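PDB 3U24: putative Lipoprotein from Shewanella oneidensis, which is of unknown function but binds zinc and calcium ions and belongs to the DUF885 family, placed in the Peptidase_MA clan. Local coordinates for residues N30-D35 against K72-K77; A23-F28 against S88-D93; G367-L372 against P425-S430; D34-W37 against T42-L45. All blocks are in the same frame, centred on the assembly; numbering follows the deposited sequence.

Interaction 1 (N30-D35 against K72-K77). With ZN (zinc ion), chain H.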
loop_
_atom_site.group_PDB
_atom_site.type_symbol
_atom_site.label_atom_id
_atom_site.label_comp_id
_atom_site.label_asym_id
_atom_site.label_seq_id
_atom_site.Cartn_x
_atom_site.Cartn_y
_atom_site.Cartn_z
ATOM N N ASN A 30 4.298 19.980 15.199
ATOM C CA ASN A 30 4.499 20.853 14.049
ATOM C C ASN A 30 6.011 21.174 13.789
ATOM O O ASN A 30 6.451 21.158 12.623
ATOM C CB ASN A 30 3.596 22.103 14.103
ATOM C CG ASN A 30 2.126 21.778 13.732
ATOM O OD1 ASN A 30 1.847 20.977 12.818
ATOM N ND2 ASN A 30 1.181 22.366 14.466
ATOM N N ALA A 31 6.794 21.382 14.853
ATOM C CA ALA A 31 8.231 21.606 14.679
ATOM C C ALA A 31 8.928 20.346 14.170
ATOM O O ALA A 31 9.878 20.425 13.414
ATOM C CB ALA A 31 8.871 22.068 15.978
ATOM N N PHE A 32 8.455 19.185 14.578
ATOM C CA PHE A 32 9.038 17.955 14.116
ATOM C C PHE A 32 8.880 17.802 12.588
ATOM O O PHE A 32 9.813 17.472 11.875
ATOM C CB PHE A 32 8.383 16.758 14.816
ATOM C CG PHE A 32 8.773 15.452 14.220
ATOM C CD1 PHE A 32 9.976 14.907 14.506
ATOM C CD2 PHE A 32 7.954 14.816 13.332
ATOM C CE1 PHE A 32 10.380 13.722 13.947
ATOM C CE2 PHE A 32 8.332 13.628 12.757
ATOM C CZ PHE A 32 9.558 13.089 13.064
ATOM N N ILE A 33 7.669 17.983 12.100
ATOM C CA ILE A 33 7.395 17.928 10.669
ATOM C C ILE A 33 8.223 18.995 9.949
ATOM O O ILE A 33 8.869 18.704 8.943
ATOM C CB ILE A 33 5.878 18.081 10.377
ATOM C CG1 ILE A 33 5.105 16.854 10.926
ATOM C CG2 ILE A 33 5.598 18.310 8.886
ATOM C CD1 ILE A 33 5.713 15.539 10.488
ATOM N N ASP A 34 8.258 20.217 10.466
ATOM C CA ASP A 34 9.147 21.196 9.865
ATOM C C ASP A 34 10.607 20.732 9.773
ATOM O O ASP A 34 11.236 20.901 8.727
ATOM C CB ASP A 34 9.052 22.515 10.577
ATOM C CG ASP A 34 7.732 23.233 10.292
ATOM O OD1 ASP A 34 7.034 22.850 9.312
ATOM O OD2 ASP A 34 7.410 24.178 11.052
ATOM N N ASP A 35 11.119 20.105 10.831
ATOM C CA ASP A 35 12.467 19.627 10.813
ATOM C C ASP A 35 12.633 18.462 9.876
ATOM O O ASP A 35 13.672 18.340 9.270
ATOM C CB ASP A 35 12.923 19.205 12.208
ATOM C CG ASP A 35 13.067 20.386 13.139
ATOM O OD1 ASP A 35 13.142 21.506 12.604
ATOM O OD2 ASP A 35 13.093 20.210 14.392
ATOM N N LYS A 72 18.437 11.136 16.706
ATOM C CA LYS A 72 18.885 11.380 18.080
ATOM C C LYS A 72 18.304 12.650 18.695
ATOM O O LYS A 72 17.846 12.601 19.827
ATOM C CB LYS A 72 20.418 11.385 18.181
ATOM N N ALA A 73 18.307 13.775 17.982
ATOM C CA ALA A 73 17.813 15.025 18.562
ATOM C C ALA A 73 16.284 14.998 18.729
ATOM O O ALA A 73 15.759 15.557 19.708
ATOM C CB ALA A 73 18.223 16.252 17.723
ATOM N N GLN A 74 15.561 14.393 17.787
ATOM C CA GLN A 74 14.094 14.415 17.882
ATOM C C GLN A 74 13.646 13.426 18.926
ATOM O O GLN A 74 12.727 13.710 19.715
ATOM C CB GLN A 74 13.414 14.142 16.577
ATOM C CG GLN A 74 13.757 15.138 15.489
ATOM C CD GLN A 74 13.307 16.553 15.796
ATOM O OE1 GLN A 74 12.292 16.764 16.469
ATOM N NE2 GLN A 74 14.070 17.519 15.315
ATOM N N GLN A 75 14.309 12.284 18.984
ATOM C CA GLN A 75 14.034 11.363 20.092
ATOM C C GLN A 75 14.224 12.010 21.454
ATOM O O GLN A 75 13.411 11.781 22.344
ATOM C CB GLN A 75 14.916 10.124 20.033
ATOM C CG GLN A 75 14.336 9.054 19.136
ATOM C CD GLN A 75 15.308 7.913 18.894
ATOM O OE1 GLN A 75 16.546 8.035 19.107
ATOM N NE2 GLN A 75 14.762 6.796 18.462
ATOM N N ALA A 76 15.268 12.824 21.622
ATOM C CA ALA A 76 15.517 13.434 22.947
ATOM C C ALA A 76 14.441 14.494 23.259
ATOM O O ALA A 76 14.037 14.624 24.404
ATOM C CB ALA A 76 16.930 14.008 23.080
ATOM N N LYS A 77 13.938 15.184 22.235
ATOM C CA LYS A 77 12.810 16.098 22.404
ATOM C C LYS A 77 11.516 15.346 22.766
ATOM O O LYS A 77 10.757 15.785 23.640
ATOM C CB LYS A 77 12.578 16.912 21.139
ATOM C CG LYS A 77 13.626 17.980 20.887
ATOM C CD LYS A 77 13.399 18.652 19.530
ATOM C CE LYS A 77 14.262 19.902 19.350
ATOM N NZ LYS A 77 14.078 20.476 17.987
HETATM ZN ZN ZN H . 13.566 23.518 13.617
HETATM O O HOH W 1 11.293 23.333 14.123
HETATM O O HOH W 2 11.146 19.186 16.574
HETATM O O HOH W 3 13.528 22.899 16.091
#
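Gln74 and Asp35 make a direct hydrogen bond between the two helices, NE2 of Gln74 donating to OD2 of Asp35 over 3.0 Å. The bond is bent (N-H...O 139°) and meets OD2 on its anti side, out of the carboxylate plane. Gln74 reaches it by bending at its second torsion (chi2 -63°), which swings the amide across toward the aspartate. A water seals the same pair, donating to Gln74 OE1 at 2.7 Å and also to Asp35 OD2. The carboxylate also has ionic partners: OD1 binds a zinc ion at 2.3 Å, and two waters are also bound to the metal. One of these waters also donates to OD2, while the extended Lys77 brings NZ to 3.7 Å from Asp35 OD2, a long salt bridge. An aromatic C-H edge faces the amide oxygen, Phe32 CD1 lying 3.6 Å from Gln74 OE1 in the ring plane. The apolar part is Gln74 CB and CG against Phe32 CD1 and CE1, with CG 3.9 Å from CD1. A leucine in place of Gln74 has no amide, and OD2 of Asp35 would probably be left without its direct hydrogen-bond partner, held by waters and the long Lys77 contact. The local helix axes, antiparallel (178°), stay 11.6 Å apart, so long side chains span the gap. Leu101 of helix 88-111 lies against both Phe32 and Gln74, and helix 427-432 meets Ile33.

Interaction 2 (A23-F28 against S88-D93)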
loop_
_atom_site.group_PDB
_atom_site.type_symbol
_atom_site.label_atom_id
_atom_site.label_comp_id
_atom_site.label_asym_id
_atom_site.label_seq_id
_atom_site.Cartn_x
_atom_site.Cartn_y
_atom_site.Cartn_z
ATOM N N ALA A 23 7.656 24.223 24.999
ATOM C CA ALA A 23 6.761 23.835 23.881
ATOM C C ALA A 23 5.670 22.850 24.340
ATOM O O ALA A 23 5.931 21.939 25.117
ATOM C CB ALA A 23 7.568 23.230 22.716
ATOM N N SER A 24 4.443 23.048 23.880
ATOM C CA SER A 24 3.406 22.019 24.029
ATOM C C SER A 24 3.689 20.852 23.091
ATOM O O SER A 24 4.495 20.950 22.159
ATOM C CB SER A 24 2.036 22.575 23.672
ATOM O OG SER A 24 1.958 22.924 22.301
ATOM N N PHE A 25 2.997 19.747 23.308
ATOM C CA PHE A 25 3.146 18.642 22.400
ATOM C C PHE A 25 2.695 19.036 20.981
ATOM O O PHE A 25 3.320 18.635 20.007
ATOM C CB PHE A 25 2.400 17.400 22.845
ATOM C CG PHE A 25 2.759 16.206 22.029
ATOM C CD1 PHE A 25 3.925 15.534 22.267
ATOM C CD2 PHE A 25 1.966 15.820 20.986
ATOM C CE1 PHE A 25 4.304 14.469 21.474
ATOM C CE2 PHE A 25 2.308 14.753 20.198
ATOM C CZ PHE A 25 3.485 14.084 20.441
ATOM N N ALA A 26 1.629 19.815 20.880
ATOM C CA ALA A 26 1.153 20.273 19.569
ATOM C C ALA A 26 2.237 21.103 18.893
ATOM O O ALA A 26 2.476 20.938 17.699
ATOM C CB ALA A 26 -0.152 21.072 19.691
ATOM N N GLN A 27 2.915 21.971 19.647
ATOM C CA GLN A 27 3.973 22.770 19.068
ATOM C C GLN A 27 5.106 21.872 18.623
ATOM O O GLN A 27 5.677 22.087 17.584
ATOM C CB GLN A 27 4.476 23.824 20.034
ATOM C CG GLN A 27 3.474 24.955 20.232
ATOM C CD GLN A 27 3.839 25.878 21.368
ATOM O OE1 GLN A 27 4.094 25.451 22.501
ATOM N NE2 GLN A 27 3.841 27.176 21.068
ATOM N N PHE A 28 5.408 20.850 19.403
ATOM C CA PHE A 28 6.474 19.967 19.065
ATOM C C PHE A 28 6.199 19.201 17.788
ATOM O O PHE A 28 7.067 19.145 16.958
ATOM C CB PHE A 28 6.744 18.989 20.162
ATOM C CG PHE A 28 7.525 17.826 19.698
ATOM C CD1 PHE A 28 8.890 17.952 19.446
ATOM C CD2 PHE A 28 6.912 16.621 19.479
ATOM C CE1 PHE A 28 9.612 16.877 19.004
ATOM C CE2 PHE A 28 7.641 15.546 19.027
ATOM C CZ PHE A 28 8.981 15.683 18.788
ATOM N N SER A 88 -5.618 11.578 23.581
ATOM C CA SER A 88 -5.603 10.337 22.840
ATOM C C SER A 88 -4.985 10.540 21.464
ATOM O O SER A 88 -4.108 9.777 21.086
ATOM C CB SER A 88 -6.980 9.683 22.802
ATOM O OG SER A 88 -7.836 10.469 22.026
ATOM N N ASN A 89 -5.353 11.609 20.773
ATOM C CA ASN A 89 -4.694 11.952 19.507
ATOM C C ASN A 89 -3.201 12.236 19.599
ATOM O O ASN A 89 -2.417 11.888 18.680
ATOM C CB ASN A 89 -5.341 13.185 18.839
ATOM C CG ASN A 89 -6.230 12.804 17.682
ATOM O OD1 ASN A 89 -6.863 11.730 17.681
ATOM N ND2 ASN A 89 -6.267 13.670 16.663
ATOM N N GLU A 90 -2.827 12.948 20.652
ATOM C CA GLU A 90 -1.434 13.258 20.867
ATOM C C GLU A 90 -0.640 11.984 21.166
ATOM O O GLU A 90 0.508 11.844 20.715
ATOM C CB GLU A 90 -1.279 14.267 21.986
ATOM C CG GLU A 90 -1.733 15.670 21.616
ATOM C CD GLU A 90 -1.784 16.592 22.805
ATOM O OE1 GLU A 90 -1.765 16.049 23.948
ATOM O OE2 GLU A 90 -1.846 17.853 22.617
ATOM N N THR A 91 -1.249 11.034 21.878
ATOM C CA THR A 91 -0.509 9.824 22.214
ATOM C C THR A 91 -0.318 8.966 20.962
ATOM O O THR A 91 0.725 8.369 20.753
ATOM C CB THR A 91 -1.116 9.052 23.423
ATOM O OG1 THR A 91 -0.164 8.063 23.844
ATOM C CG2 THR A 91 -2.384 8.355 23.083
ATOM N N ILE A 92 -1.305 8.970 20.088
ATOM C CA ILE A 92 -1.146 8.325 18.759
ATOM C C ILE A 92 -0.010 8.968 17.964
ATOM O O ILE A 92 0.904 8.266 17.515
ATOM C CB ILE A 92 -2.457 8.302 17.966
ATOM C CG1 ILE A 92 -3.447 7.345 18.675
ATOM C CG2 ILE A 92 -2.188 7.871 16.519
ATOM C CD1 ILE A 92 -4.900 7.589 18.315
ATOM N N ASP A 93 -0.018 10.292 17.861
ATOM C CA ASP A 93 1.082 10.997 17.209
ATOM C C ASP A 93 2.452 10.709 17.860
ATOM O O ASP A 93 3.456 10.516 17.149
ATOM C CB ASP A 93 0.815 12.504 17.146
ATOM C CG ASP A 93 -0.388 12.852 16.243
ATOM O OD1 ASP A 93 -0.921 11.928 15.596
ATOM O OD2 ASP A 93 -0.804 14.028 16.192
HETATM O O HOH W 4 -0.280 19.921 23.230
#
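Glu90 reaches the backbone of Ala26 through a single water, which donates to Glu90 OE2 at 2.7 Å and accepts from Ala26 N at 3.0 Å. The other carboxylate oxygen, OE1, turns back to its own helix start and takes a hydrogen bond from Thr87 N, so the glutamate is held at both oxygens while reaching toward helix 25-39. The direct contact is made by Phe25. With its CG anti to the backbone N (chi1 -170°), the ring is carried out toward helix 88-111, where CD2 packs on Glu90 CB at 3.7 Å. The two side chains run alongside in opposite senses, ring and carboxylate planes 59° apart. CE2 of Phe25 lies 3.5 Å from the carbonyl O of Glu90, approached obliquely, and Asp93 CB sits at the ring edge. Behind Phe25, the helix opens with a capping box: Ser24 OG accepts from Gln27 N at 3.0 Å, and Gln27 OE1 accepts from Ser24 N at 2.8 Å, nearly straight (171°) and on a lone pair in the carbonyl plane. This fixes the first turn that carries both Phe25 and the Ala26 amide. The contact thus joins the N-terminal turns of helices 25-39 and 88-111. Phe81 meets the Phe25 ring edge-to-face and Leu86 packs beside it, whereas Asp93 turns its carboxylate to the neighbouring helix 427-432, with OD1 hydrogen-bonded to Ser426 OG.

Interaction 3 (G367-L372 against P425-S430); sequences GPYDKL and PSLVKS
A chi1 of -162° at Leu427 swings the branch point away from the amide nitrogen, while Tyr369 keeps CG beside its own N (chi1 -64°); together these torsions bring the leucine methyls and the phenol end of the tyrosine into contact. The leucine runs roughly perpendicular to the tyrosine. CD1 of Leu427 lies over one face of the Tyr369 ring and also touches Pro368 CB at 3.6 Å, so this methyl fits between the two neighbours. The second methyl, CD2, comes to 3.6 Å from Tyr369 OH. Farther along the helix, Ser430 CB meets Pro368 CB at 3.8 Å. Cut back to an alanine, Leu427 would lack both methyls, and a gap beside Pro368 CB and the phenol end of Tyr369 is likely to result. A type I turn from Gly367 to Asp370, closed by Asp370 N to Gly367 O (3.1 Å), presents the proline and tyrosine side by side. On the facing side, Ser426 caps the helix, its OG accepting from Lys429 N at 3.0 Å. The contact rests the loop between strands 362-364 and 376-379 on helix 427-432; the Tyr369 hydroxyl is hydrogen-bonded to Trp37 NE1 of helix 25-39, and Val428 and Lys429 pack on helix 88-111.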
loop_
_atom_site.group_PDB
_atom_site.type_symbol
_atom_site.label_atom_id
_atom_site.label_comp_id
_atom_site.label_asym_id
_atom_site.label_seq_id
_atom_site.Cartn_x
_atom_site.Cartn_y
_atom_site.Cartn_z
ATOM N N GLY A 367 -4.361 14.643 -0.305
ATOM C CA GLY A 367 -3.363 14.602 0.749
ATOM C C GLY A 367 -3.568 15.707 1.783
ATOM O O GLY A 367 -4.395 16.587 1.610
ATOM N N PRO A 368 -2.803 15.651 2.882
ATOM C CA PRO A 368 -2.877 16.586 3.994
ATOM C C PRO A 368 -2.587 18.036 3.628
ATOM O O PRO A 368 -3.074 18.935 4.313
ATOM C CB PRO A 368 -1.796 16.087 4.946
ATOM C CG PRO A 368 -0.844 15.307 4.083
ATOM C CD PRO A 368 -1.732 14.651 3.068
ATOM N N TYR A 369 -1.813 18.288 2.578
ATOM C CA TYR A 369 -1.564 19.678 2.180
ATOM C C TYR A 369 -2.479 20.165 1.050
ATOM O O TYR A 369 -2.399 21.325 0.641
ATOM C CB TYR A 369 -0.095 19.882 1.822
ATOM C CG TYR A 369 0.852 19.677 2.976
ATOM C CD1 TYR A 369 1.044 20.664 3.910
ATOM C CD2 TYR A 369 1.557 18.493 3.133
ATOM C CE1 TYR A 369 1.914 20.492 4.969
ATOM C CE2 TYR A 369 2.445 18.315 4.194
ATOM C CZ TYR A 369 2.619 19.327 5.107
ATOM O OH TYR A 369 3.491 19.195 6.178
ATOM N N ASP A 370 -3.368 19.301 0.570
ATOM C CA ASP A 370 -4.284 19.656 -0.496
ATOM C C ASP A 370 -5.659 19.947 0.100
ATOM O O ASP A 370 -6.456 19.045 0.336
ATOM C CB ASP A 370 -4.339 18.518 -1.529
ATOM C CG ASP A 370 -5.134 18.888 -2.805
ATOM O OD1 ASP A 370 -5.623 20.052 -2.956
ATOM O OD2 ASP A 370 -5.252 17.991 -3.680
ATOM N N LYS A 371 -5.936 21.221 0.326
ATOM C CA LYS A 371 -7.194 21.663 0.948
ATOM C C LYS A 371 -8.361 21.737 -0.067
ATOM O O LYS A 371 -9.536 21.574 0.290
ATOM C CB LYS A 371 -6.980 23.041 1.619
ATOM C CG LYS A 371 -5.882 23.112 2.693
ATOM C CD LYS A 371 -6.162 22.200 3.893
ATOM C CE LYS A 371 -5.471 20.844 3.769
ATOM N NZ LYS A 371 -6.213 19.757 4.469
ATOM N N LEU A 372 -8.017 21.987 -1.328
ATOM C CA LEU A 372 -8.988 22.029 -2.424
ATOM C C LEU A 372 -9.615 20.653 -2.657
ATOM O O LEU A 372 -10.804 20.442 -2.383
ATOM C CB LEU A 372 -8.312 22.482 -3.745
ATOM C CG LEU A 372 -7.633 23.857 -3.869
ATOM C CD1 LEU A 372 -6.658 23.878 -5.049
ATOM C CD2 LEU A 372 -8.670 24.968 -3.991
ATOM N N PRO A 425 -8.652 14.715 12.593
ATOM C CA PRO A 425 -7.393 14.491 11.876
ATOM C C PRO A 425 -6.129 15.058 12.555
ATOM O O PRO A 425 -6.192 15.912 13.411
ATOM C CB PRO A 425 -7.638 15.235 10.552
ATOM C CG PRO A 425 -8.501 16.395 10.969
ATOM C CD PRO A 425 -9.367 15.911 12.111
ATOM N N SER A 426 -4.977 14.550 12.180
ATOM C CA SER A 426 -3.733 15.198 12.526
ATOM C C SER A 426 -2.774 15.051 11.374
ATOM O O SER A 426 -2.835 14.070 10.621
ATOM C CB SER A 426 -3.120 14.604 13.791
ATOM O OG SER A 426 -2.406 13.434 13.490
ATOM N N LEU A 427 -1.885 16.025 11.243
ATOM C CA LEU A 427 -0.873 15.986 10.198
ATOM C C LEU A 427 -0.040 14.712 10.308
ATOM O O LEU A 427 0.128 14.015 9.342
ATOM C CB LEU A 427 -0.005 17.255 10.252
ATOM C CG LEU A 427 0.836 17.619 9.005
ATOM C CD1 LEU A 427 0.059 17.512 7.691
ATOM C CD2 LEU A 427 1.412 19.034 9.153
ATOM N N VAL A 428 0.422 14.364 11.508
ATOM C CA VAL A 428 1.184 13.134 11.715
ATOM C C VAL A 428 0.473 11.848 11.253
ATOM O O VAL A 428 1.081 11.027 10.590
ATOM C CB VAL A 428 1.667 13.025 13.172
ATOM C CG1 VAL A 428 2.313 11.670 13.446
ATOM C CG2 VAL A 428 2.650 14.162 13.450
ATOM N N LYS A 429 -0.801 11.680 11.593
ATOM C CA LYS A 429 -1.552 10.514 11.143
ATOM C C LYS A 429 -1.753 10.528 9.655
ATOM O O LYS A 429 -1.740 9.473 9.038
ATOM C CB LYS A 429 -2.930 10.411 11.796
ATOM C CG LYS A 429 -2.906 10.211 13.294
ATOM C CD LYS A 429 -4.265 9.733 13.810
ATOM C CE LYS A 429 -5.351 10.777 13.640
ATOM N NZ LYS A 429 -6.313 10.650 14.757
ATOM N N SER A 430 -1.966 11.701 9.070
ATOM C CA SER A 430 -2.164 11.782 7.630
ATOM C C SER A 430 -0.886 11.372 6.900
ATOM O O SER A 430 -0.953 10.634 5.966
ATOM C CB SER A 430 -2.613 13.182 7.206
ATOM O OG SER A 430 -3.903 13.447 7.720
#

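Interaction 4 (D34-W37 against T42-L45). With ZN (zinc ion), chain H.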
loop_
_atom_site.group_PDB
_atom_site.type_symbol
_atom_site.label_atom_id
_atom_site.label_comp_id
_atom_site.label_asym_id
_atom_site.label_seq_id
_atom_site.Cartn_x
_atom_site.Cartn_y
_atom_site.Cartn_z
ATOM N N ASP A 34 8.258 20.217 10.466
ATOM C CA ASP A 34 9.147 21.196 9.865
ATOM C C ASP A 34 10.607 20.732 9.773
ATOM O O ASP A 34 11.236 20.901 8.727
ATOM C CB ASP A 34 9.052 22.515 10.577
ATOM C CG ASP A 34 7.732 23.233 10.292
ATOM O OD1 ASP A 34 7.034 22.850 9.312
ATOM O OD2 ASP A 34 7.410 24.178 11.052
ATOM N N ASP A 35 11.119 20.105 10.831
ATOM C CA ASP A 35 12.467 19.627 10.813
ATOM C C ASP A 35 12.633 18.462 9.876
ATOM O O ASP A 35 13.672 18.340 9.270
ATOM C CB ASP A 35 12.923 19.205 12.208
ATOM C CG ASP A 35 13.067 20.386 13.139
ATOM O OD1 ASP A 35 13.142 21.506 12.604
ATOM O OD2 ASP A 35 13.093 20.210 14.392
ATOM N N LEU A 36 11.623 17.607 9.761
ATOM C CA LEU A 36 11.710 16.472 8.863
ATOM C C LEU A 36 11.835 16.986 7.449
ATOM O O LEU A 36 12.639 16.481 6.712
ATOM C CB LEU A 36 10.516 15.530 8.996
ATOM C CG LEU A 36 10.593 14.225 8.221
ATOM C CD1 LEU A 36 11.784 13.390 8.649
ATOM C CD2 LEU A 36 9.257 13.474 8.327
ATOM N N TRP A 37 11.082 18.019 7.098
ATOM C CA TRP A 37 11.135 18.561 5.759
ATOM C C TRP A 37 12.414 19.314 5.419
ATOM O O TRP A 37 12.836 19.325 4.248
ATOM C CB TRP A 37 9.952 19.454 5.495
ATOM C CG TRP A 37 8.589 18.816 5.532
ATOM C CD1 TRP A 37 7.399 19.487 5.676
ATOM C CD2 TRP A 37 8.222 17.399 5.411
ATOM N NE1 TRP A 37 6.356 18.621 5.628
ATOM C CE2 TRP A 37 6.777 17.358 5.477
ATOM C CE3 TRP A 37 8.918 16.207 5.241
ATOM C CZ2 TRP A 37 6.067 16.174 5.417
ATOM C CZ3 TRP A 37 8.187 15.002 5.165
ATOM C CH2 TRP A 37 6.796 14.993 5.253
ATOM N N THR A 42 12.715 16.271 -0.413
ATOM C CA THR A 42 12.045 15.368 -1.362
ATOM C C THR A 42 10.861 14.624 -0.705
ATOM O O THR A 42 9.759 14.515 -1.278
ATOM C CB THR A 42 13.045 14.399 -1.984
ATOM O OG1 THR A 42 14.015 15.185 -2.677
ATOM C CG2 THR A 42 12.373 13.390 -2.960
ATOM N N TRP A 43 11.059 14.163 0.521
ATOM C CA TRP A 43 9.962 13.589 1.280
ATOM C C TRP A 43 8.832 14.597 1.410
ATOM O O TRP A 43 7.643 14.267 1.257
ATOM C CB TRP A 43 10.483 13.201 2.629
ATOM C CG TRP A 43 9.678 12.168 3.377
ATOM C CD1 TRP A 43 8.329 11.798 3.214
ATOM C CD2 TRP A 43 10.158 11.378 4.516
ATOM N NE1 TRP A 43 7.967 10.826 4.140
ATOM C CE2 TRP A 43 9.032 10.538 4.954
ATOM C CE3 TRP A 43 11.367 11.292 5.194
ATOM C CZ2 TRP A 43 9.156 9.654 6.013
ATOM C CZ3 TRP A 43 11.477 10.384 6.253
ATOM C CH2 TRP A 43 10.395 9.589 6.650
ATOM N N ALA A 44 9.187 15.852 1.649
ATOM C CA ALA A 44 8.186 16.899 1.734
ATOM C C ALA A 44 7.413 17.004 0.394
ATOM O O ALA A 44 6.174 17.055 0.360
ATOM C CB ALA A 44 8.838 18.228 2.075
ATOM N N LEU A 45 8.174 17.057 -0.694
ATOM C CA LEU A 45 7.640 17.119 -2.042
ATOM C C LEU A 45 6.650 15.981 -2.290
ATOM O O LEU A 45 5.556 16.232 -2.704
ATOM C CB LEU A 45 8.805 17.033 -3.070
ATOM C CG LEU A 45 8.496 16.893 -4.558
ATOM C CD1 LEU A 45 7.604 18.042 -5.040
ATOM C CD2 LEU A 45 9.829 16.799 -5.342
HETATM ZN ZN ZN H . 13.566 23.518 13.617
HETATM O O HOH W 3 13.528 22.899 16.091
HETATM O O HOH W 1 11.293 23.333 14.123
#
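Ala44 packs over one face of the Trp37 indole, its CA 3.7 Å from the centroid of the six-membered ring, a CH-pi contact, and its CB 3.5 Å from Trp37 CD2. Beyond the alanine, the far corner of the same indole, CZ3, comes down on one face of Trp43, 3.7 Å from CG. The two indoles are inclined at 57°, an oblique pairing. Leu36 covers the same face of Trp43 farther out: its CD2 stands 4.2 Å from the centroid of the six-membered ring, almost on the normal, and CD1 touches CZ3 at 3.9 Å. The chi1 of -159° turns the indole away from the Trp43 amide nitrogen and back toward helix 25-39. These contacts fill the inner corner of two consecutive helices, 25-39 and 41-47, where the chain changes direction over a very short connection. Ser40, in that connection, hydrogen-bonds through OG to Trp43 N and so ties down the start of the second helix. The small size of Ala44 lets the helix backbone come close to the indole. In the next shell, the Trp37 indole N-H already has its partner in the 367-372 loop, and Leu431 of helix 427-432 packs on the same indole. Phe432 and Phe70 also touch Leu36, while Thr42 OG1 is hydrogen-bonded to Glu57 and Arg148.

Helix 25-39 runs through interactions 1, 2 and 4, with interactions 1 and 4 overlapping at Asp34 and Asp35 and interaction 2 using its first turn. Interactions 1 and 4 are buried but unlike in chemistry: interaction 1 is polar and built round a zinc-bound carboxylate, interaction 4 aromatic and apolar. Interaction 2 is partly buried, an aromatic ring flanked by a water bridge, and touches interaction 1 where Phe28 CE1 packs 3.7 Å from Lys77 CB. Interaction 3 lies at the surface and is apolar; it joins different elements yet meets interactions 2 and 4 through hydrogen bonds and interaction 1 through the packing of Ile33. Interactions 2 and 4 do not touch.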